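Local structure of packaging protein UL32 (Human herpesvirus 8 type M, 6XF9) at residues L284-C296 with A457-A467. The protein binds zinc, assembles into a five-subunit ring required for herpesviral genome packaging, and probably acts by directing new capsids to nuclear replication compartments. Numbering follows the deposited sequence.
With ZN (zinc ion), chain P.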
ATOM      1  N   LEU D 284     -16.163 -22.134 -24.309  1.00 42.29           N
ATOM      2  CA  LEU D 284     -15.490 -23.433 -24.324  1.00 44.92           C
ATOM      3  C   LEU D 284     -16.029 -24.389 -23.258  1.00 45.55           C
ATOM      4  O   LEU D 284     -15.277 -25.180 -22.679  1.00 46.77           O
ATOM      5  CB  LEU D 284     -13.976 -23.261 -24.175  1.00 45.54           C
ATOM      6  CG  LEU D 284     -13.407 -22.453 -25.341  1.00 45.25           C
ATOM      7  CD1 LEU D 284     -11.890 -22.309 -25.272  1.00 46.28           C
ATOM      8  CD2 LEU D 284     -13.831 -23.116 -26.627  1.00 46.76           C
ATOM      9  N   GLY D 285     -17.319 -24.306 -22.959  1.00 48.51           N
ATOM     10  CA  GLY D 285     -17.929 -25.207 -22.001  1.00 48.72           C
ATOM     11  C   GLY D 285     -19.344 -24.760 -21.710  1.00 47.54           C
ATOM     12  O   GLY D 285     -19.758 -23.649 -22.060  1.00 46.03           O
ATOM     13  N   LEU D 286     -20.117 -25.639 -21.114  1.00 58.33           N
ATOM     14  CA  LEU D 286     -21.448 -25.327 -20.706  1.00 57.59           C
ATOM     15  C   LEU D 286     -21.588 -25.539 -19.210  1.00 56.87           C
ATOM     16  O   LEU D 286     -21.673 -26.623 -18.767  1.00 57.30           O
ATOM     17  CB  LEU D 286     -22.419 -26.203 -21.453  1.00 58.03           C
ATOM     18  CG  LEU D 286     -23.856 -26.037 -21.115  1.00 57.34           C
ATOM     19  CD1 LEU D 286     -24.187 -24.607 -21.233  1.00 56.75           C
ATOM     20  CD2 LEU D 286     -24.696 -26.741 -22.092  1.00 57.64           C
ATOM     21  N   ARG D 287     -21.737 -24.471 -18.466  1.00 64.75           N
ATOM     22  CA  ARG D 287     -21.846 -24.493 -17.036  1.00 64.04           C
ATOM     23  C   ARG D 287     -23.079 -23.779 -16.614  1.00 63.55           C
ATOM     24  O   ARG D 287     -23.443 -22.863 -17.255  1.00 63.24           O
ATOM     25  CB  ARG D 287     -20.743 -23.675 -16.480  1.00 63.15           C
ATOM     26  CG  ARG D 287     -19.476 -24.396 -16.263  1.00 63.65           C
ATOM     27  CD  ARG D 287     -18.418 -23.401 -15.924  1.00 62.42           C
ATOM     28  NE  ARG D 287     -17.836 -22.879 -17.110  1.00 62.78           N
ATOM     29  CZ  ARG D 287     -16.931 -23.517 -17.809  1.00 63.91           C
ATOM     30  NH1 ARG D 287     -16.534 -24.694 -17.409  1.00 64.70           N
ATOM     31  NH2 ARG D 287     -16.439 -22.977 -18.893  1.00 63.85           N
ATOM     32  N   TYR D 288     -23.679 -24.139 -15.489  1.00 61.61           N
ATOM     33  CA  TYR D 288     -24.900 -23.509 -15.023  1.00 61.29           C
ATOM     34  C   TYR D 288     -24.841 -22.749 -13.757  1.00 60.52           C
ATOM     35  O   TYR D 288     -24.089 -23.086 -12.933  1.00 60.48           O
ATOM     36  CB  TYR D 288     -25.947 -24.539 -14.818  1.00 62.03           C
ATOM     37  CG  TYR D 288     -26.410 -25.085 -16.076  1.00 62.77           C
ATOM     38  CD1 TYR D 288     -25.803 -26.144 -16.630  1.00 63.40           C
ATOM     39  CD2 TYR D 288     -27.425 -24.531 -16.733  1.00 62.67           C
ATOM     40  CE1 TYR D 288     -26.215 -26.635 -17.807  1.00 63.76           C
ATOM     41  CE2 TYR D 288     -27.829 -25.023 -17.901  1.00 63.03           C
ATOM     42  CZ  TYR D 288     -27.198 -26.056 -18.405  1.00 63.68           C
ATOM     43  OH  TYR D 288     -27.573 -26.552 -19.533  1.00 64.15           O
ATOM     44  N   LYS D 289     -25.569 -21.668 -13.658  1.00 54.55           N
ATOM     45  CA  LYS D 289     -25.662 -20.896 -12.447  1.00 53.99           C
ATOM     46  C   LYS D 289     -26.914 -20.050 -12.448  1.00 54.11           C
ATOM     47  O   LYS D 289     -27.178 -19.464 -13.406  1.00 54.12           O
ATOM     48  CB  LYS D 289     -24.480 -19.971 -12.320  1.00 52.65           C
ATOM     49  CG  LYS D 289     -24.036 -19.680 -10.930  1.00 51.88           C
ATOM     50  CD  LYS D 289     -23.139 -18.491 -10.943  1.00 50.29           C
ATOM     51  CE  LYS D 289     -22.502 -18.268  -9.615  1.00 49.76           C
ATOM     52  NZ  LYS D 289     -21.852 -16.963  -9.449  1.00 48.05           N
ATOM     53  N   ASN D 290     -27.688 -20.019 -11.386  1.00 62.55           N
ATOM     54  CA  ASN D 290     -28.853 -19.174 -11.276  1.00 62.69           C
ATOM     55  C   ASN D 290     -29.820 -19.213 -12.419  1.00 63.41           C
ATOM     56  O   ASN D 290     -30.247 -18.245 -12.839  1.00 63.58           O
ATOM     57  CB  ASN D 290     -28.456 -17.765 -10.995  1.00 61.67           C
ATOM     58  CG  ASN D 290     -28.494 -17.428  -9.562  1.00 61.80           C
ATOM     59  OD1 ASN D 290     -29.462 -16.918  -9.075  1.00 62.40           O
ATOM     60  ND2 ASN D 290     -27.459 -17.758  -8.859  1.00 61.22           N
ATOM     61  N   GLY D 291     -30.156 -20.328 -12.963  1.00 47.91           N
ATOM     62  CA  GLY D 291     -31.102 -20.295 -14.057  1.00 48.49           C
ATOM     63  C   GLY D 291     -30.536 -19.810 -15.371  1.00 48.25           C
ATOM     64  O   GLY D 291     -31.300 -19.545 -16.303  1.00 48.60           O
ATOM     65  N   THR D 292     -29.228 -19.630 -15.458  1.00 47.10           N
ATOM     66  CA  THR D 292     -28.561 -19.309 -16.704  1.00 46.74           C
ATOM     67  C   THR D 292     -27.517 -20.374 -16.982  1.00 46.99           C
ATOM     68  O   THR D 292     -27.231 -21.223 -16.136  1.00 47.27           O
ATOM     69  CB  THR D 292     -27.879 -17.950 -16.643  1.00 45.52           C
ATOM     70  OG1 THR D 292     -26.731 -18.047 -15.794  1.00 44.64           O
ATOM     71  CG2 THR D 292     -28.821 -16.932 -16.077  1.00 45.55           C
ATOM     72  N   ALA D 293     -26.943 -20.316 -18.182  1.00 45.92           N
ATOM     73  CA  ALA D 293     -25.901 -21.243 -18.600  1.00 46.27           C
ATOM     74  C   ALA D 293     -24.838 -20.457 -19.350  1.00 45.71           C
ATOM     75  O   ALA D 293     -25.103 -19.371 -19.868  1.00 44.99           O
ATOM     76  CB  ALA D 293     -26.470 -22.359 -19.477  1.00 47.26           C
ATOM     77  N   SER D 294     -23.621 -21.010 -19.414  1.00 56.77           N
ATOM     78  CA  SER D 294     -22.554 -20.282 -20.095  1.00 55.75           C
ATOM     79  C   SER D 294     -22.783 -20.160 -21.587  1.00 56.35           C
ATOM     80  O   SER D 294     -22.104 -19.346 -22.222  1.00 55.48           O
ATOM     81  CB  SER D 294     -21.198 -20.932 -19.868  1.00 56.26           C
ATOM     82  OG  SER D 294     -21.230 -22.284 -20.241  1.00 58.11           O
ATOM     83  N   VAL D 295     -23.700 -20.937 -22.162  1.00 42.86           N
ATOM     84  CA  VAL D 295     -24.121 -20.756 -23.547  1.00 43.29           C
ATOM     85  C   VAL D 295     -25.447 -20.009 -23.531  1.00 42.61           C
ATOM     86  O   VAL D 295     -26.468 -20.549 -23.110  1.00 42.85           O
ATOM     87  CB  VAL D 295     -24.246 -22.093 -24.292  1.00 44.43           C
ATOM     88  CG1 VAL D 295     -24.785 -21.861 -25.693  1.00 43.54           C
ATOM     89  CG2 VAL D 295     -22.914 -22.775 -24.379  1.00 45.37           C
ATOM     90  N   CYS D 296     -25.458 -18.772 -23.998  1.00 47.87           N
ATOM     91  CA  CYS D 296     -26.678 -17.986 -23.984  1.00 46.23           C
ATOM     92  C   CYS D 296     -27.523 -18.298 -25.205  1.00 45.08           C
ATOM     93  O   CYS D 296     -27.033 -18.237 -26.339  1.00 43.93           O
ATOM     94  CB  CYS D 296     -26.342 -16.511 -23.944  1.00 43.79           C
ATOM     95  SG  CYS D 296     -27.786 -15.474 -24.145  1.00 42.44           S
ATOM     96  N   ALA D 457     -25.964  -3.732 -15.666  1.00 50.35           N
ATOM     97  CA  ALA D 457     -25.734  -3.858 -14.240  1.00 50.09           C
ATOM     98  C   ALA D 457     -24.237  -3.931 -13.984  1.00 48.49           C
ATOM     99  O   ALA D 457     -23.437  -4.179 -14.893  1.00 47.45           O
ATOM    100  CB  ALA D 457     -26.434  -5.087 -13.674  1.00 50.84           C
ATOM    101  N   HIS D 458     -23.858  -3.700 -12.739  1.00 51.40           N
ATOM    102  CA  HIS D 458     -22.445  -3.637 -12.413  1.00 49.84           C
ATOM    103  C   HIS D 458     -21.811  -5.012 -12.593  1.00 49.30           C
ATOM    104  O   HIS D 458     -22.378  -6.009 -12.135  1.00 50.10           O
ATOM    105  CB  HIS D 458     -22.257  -3.148 -10.988  1.00 50.00           C
ATOM    106  CG  HIS D 458     -20.851  -2.747 -10.689  1.00 48.97           C
ATOM    107  ND1 HIS D 458     -19.899  -3.640 -10.240  1.00 48.52           N
ATOM    108  CD2 HIS D 458     -20.224  -1.556 -10.811  1.00 48.41           C
ATOM    109  CE1 HIS D 458     -18.747  -3.012 -10.095  1.00 47.80           C
ATOM    110  NE2 HIS D 458     -18.916  -1.749 -10.443  1.00 47.76           N
ATOM    111  N   PRO D 459     -20.651  -5.115 -13.253  1.00 45.08           N
ATOM    112  CA  PRO D 459     -20.082  -6.447 -13.516  1.00 44.75           C
ATOM    113  C   PRO D 459     -19.860  -7.291 -12.281  1.00 45.22           C
ATOM    114  O   PRO D 459     -19.994  -8.516 -12.371  1.00 45.89           O
ATOM    115  CB  PRO D 459     -18.757  -6.127 -14.209  1.00 43.81           C
ATOM    116  CG  PRO D 459     -19.024  -4.854 -14.902  1.00 43.65           C
ATOM    117  CD  PRO D 459     -19.968  -4.068 -14.030  1.00 44.32           C
ATOM    118  N   SER D 460     -19.581  -6.695 -11.118  1.00 53.76           N
ATOM    119  CA  SER D 460     -19.428  -7.515  -9.915  1.00 53.95           C
ATOM    120  C   SER D 460     -20.742  -8.177  -9.555  1.00 55.06           C
ATOM    121  O   SER D 460     -20.766  -9.352  -9.179  1.00 55.73           O
ATOM    122  CB  SER D 460     -18.929  -6.671  -8.743  1.00 53.94           C
ATOM    123  OG  SER D 460     -19.811  -5.591  -8.470  1.00 54.40           O
ATOM    124  N   GLN D 461     -21.844  -7.435  -9.667  1.00 48.32           N
ATOM    125  CA  GLN D 461     -23.156  -8.043  -9.501  1.00 49.34           C
ATOM    126  C   GLN D 461     -23.353  -9.158 -10.518  1.00 49.71           C
ATOM    127  O   GLN D 461     -23.760 -10.268 -10.159  1.00 50.59           O
ATOM    128  CB  GLN D 461     -24.248  -6.970  -9.617  1.00 50.03           C
ATOM    129  CG  GLN D 461     -25.629  -7.565  -9.870  1.00 51.70           C
ATOM    130  CD  GLN D 461     -26.745  -6.524 -10.071  1.00 52.83           C
ATOM    131  OE1 GLN D 461     -26.492  -5.314 -10.109  1.00 52.58           O
ATOM    132  NE2 GLN D 461     -27.987  -7.009 -10.240  1.00 54.20           N
ATOM    133  N   THR D 462     -23.012  -8.903 -11.789  1.00 43.47           N
ATOM    134  CA  THR D 462     -23.185  -9.924 -12.821  1.00 43.70           C
ATOM    135  C   THR D 462     -22.340 -11.144 -12.540  1.00 43.68           C
ATOM    136  O   THR D 462     -22.812 -12.275 -12.674  1.00 44.71           O
ATOM    137  CB  THR D 462     -22.837  -9.378 -14.201  1.00 43.12           C
ATOM    138  OG1 THR D 462     -23.662  -8.250 -14.478  1.00 43.32           O
ATOM    139  CG2 THR D 462     -23.043 -10.448 -15.270  1.00 43.72           C
ATOM    140  N   SER D 463     -21.082 -10.945 -12.164  1.00 50.24           N
ATOM    141  CA  SER D 463     -20.232 -12.096 -11.891  1.00 50.34           C
ATOM    142  C   SER D 463     -20.734 -12.900 -10.706  1.00 51.28           C
ATOM    143  O   SER D 463     -20.608 -14.134 -10.694  1.00 52.05           O
ATOM    144  CB  SER D 463     -18.806 -11.655 -11.616  1.00 49.48           C
ATOM    145  OG  SER D 463     -18.065 -12.804 -11.256  1.00 50.35           O
ATOM    146  N   HIS D 464     -21.299 -12.231  -9.696  1.00 65.33           N
ATOM    147  CA  HIS D 464     -21.870 -12.986  -8.588  1.00 66.08           C
ATOM    148  C   HIS D 464     -23.068 -13.799  -9.071  1.00 67.07           C
ATOM    149  O   HIS D 464     -23.190 -14.984  -8.745  1.00 67.84           O
ATOM    150  CB  HIS D 464     -22.259 -12.059  -7.423  1.00 65.89           C
ATOM    151  CG  HIS D 464     -21.099 -11.642  -6.557  1.00 65.47           C
ATOM    152  ND1 HIS D 464     -20.351 -12.537  -5.816  1.00 65.84           N
ATOM    153  CD2 HIS D 464     -20.627 -10.407  -6.233  1.00 64.89           C
ATOM    154  CE1 HIS D 464     -19.423 -11.877  -5.135  1.00 65.54           C
ATOM    155  NE2 HIS D 464     -19.578 -10.581  -5.359  1.00 64.78           N
ATOM    156  N   LEU D 465     -23.922 -13.203  -9.912  1.00 46.56           N
ATOM    157  CA  LEU D 465     -25.230 -13.790 -10.207  1.00 47.63           C
ATOM    158  C   LEU D 465     -25.172 -14.950 -11.216  1.00 48.20           C
ATOM    159  O   LEU D 465     -25.712 -16.031 -10.944  1.00 48.99           O
ATOM    160  CB  LEU D 465     -26.178 -12.704 -10.725  1.00 47.96           C
ATOM    161  CG  LEU D 465     -26.753 -11.650  -9.756  1.00 48.13           C
ATOM    162  CD1 LEU D 465     -27.798 -10.741 -10.451  1.00 48.78           C
ATOM    163  CD2 LEU D 465     -27.297 -12.271  -8.463  1.00 48.59           C
ATOM    164  N   TYR D 466     -24.496 -14.776 -12.362  1.00 47.53           N
ATOM    165  CA  TYR D 466     -24.775 -15.595 -13.545  1.00 48.22           C
ATOM    166  C   TYR D 466     -23.520 -16.262 -14.119  1.00 47.99           C
ATOM    167  O   TYR D 466     -22.377 -15.934 -13.774  1.00 47.07           O
ATOM    168  CB  TYR D 466     -25.444 -14.756 -14.650  1.00 48.29           C
ATOM    169  CG  TYR D 466     -26.779 -14.179 -14.238  1.00 48.88           C
ATOM    170  CD1 TYR D 466     -27.714 -14.959 -13.594  1.00 49.91           C
ATOM    171  CD2 TYR D 466     -27.086 -12.854 -14.467  1.00 48.66           C
ATOM    172  CE1 TYR D 466     -28.938 -14.456 -13.201  1.00 50.60           C
ATOM    173  CE2 TYR D 466     -28.307 -12.328 -14.073  1.00 49.70           C
ATOM    174  CZ  TYR D 466     -29.225 -13.138 -13.432  1.00 50.77           C
ATOM    175  OH  TYR D 466     -30.436 -12.635 -13.010  1.00 51.79           O
ATOM    176  N   ALA D 467     -23.774 -17.234 -15.002  1.00 61.31           N
ATOM    177  CA  ALA D 467     -22.748 -17.971 -15.749  1.00 61.32           C
ATOM    178  C   ALA D 467     -22.403 -17.273 -17.052  1.00 60.85           C
ATOM    179  O   ALA D 467     -21.323 -17.517 -17.615  1.00 60.83           O
ATOM    180  CB  ALA D 467     -23.208 -19.397 -16.039  1.00 62.22           C
ATOM    181  OXT ALA D 467     -23.202 -16.463 -17.555  1.00 60.71           O
TER
HETATM  182 ZN    ZN P 502     -26.850 -13.416 -24.676  1.00 47.64          ZN
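A short beta hairpin, strands 288-289 and 292-293 joined by a type I' turn from K289 to T292, receives the C-terminal end of the chain, and T292 and A467 meet across the contact. The backbone N of A467 donates to T292 OG1 at 3.2 Å, and the bond is nearly straight (172°). The same hydroxyl donates to K289 O at 2.8 Å, in the carbonyl plane. T292 OG1 sits between the backbone N and the carbonyl carbon (chi1 72°), which lets it bridge the turn and the incoming tail. K289 O also accepts from T292 N, so two bonds grip it. The methyl of A467 packs on backbone: its CB lies 3.7 Å from R287 O and 3.8 Å from S294 N, two atoms hydrogen-bonded to each other in the hairpin. The A467 carboxylate forms a salt bridge through OXT with K365 of helix 360-369, the helix that also carries H364 and the zinc ligand H366.

On the helix side, K289 runs extended beyond CG along the last turn of helix 459-465. Its NZ is modelled 2.5 Å from H464 O as a hydrogen bond, too short to be taken at face value, so the exact length is doubtful. T292 CG2 approaches Y466 CD1 at 3.4 Å, obliquely to the ring, and the two side chains cross at about a right angle. N290 CB comes to the ring edge, near its plane. L465 CB covers one face of the ring over its centre, and Y466 OH bonds H364.

Beyond strand 292-293, after S294 and V295, the chain enters a zinc site of three cysteines and one histidine. C296 SG binds the zinc ion at 2.3 Å, with C299, H366 and C373 completing the site. C296 also caps the start of helix 297-304.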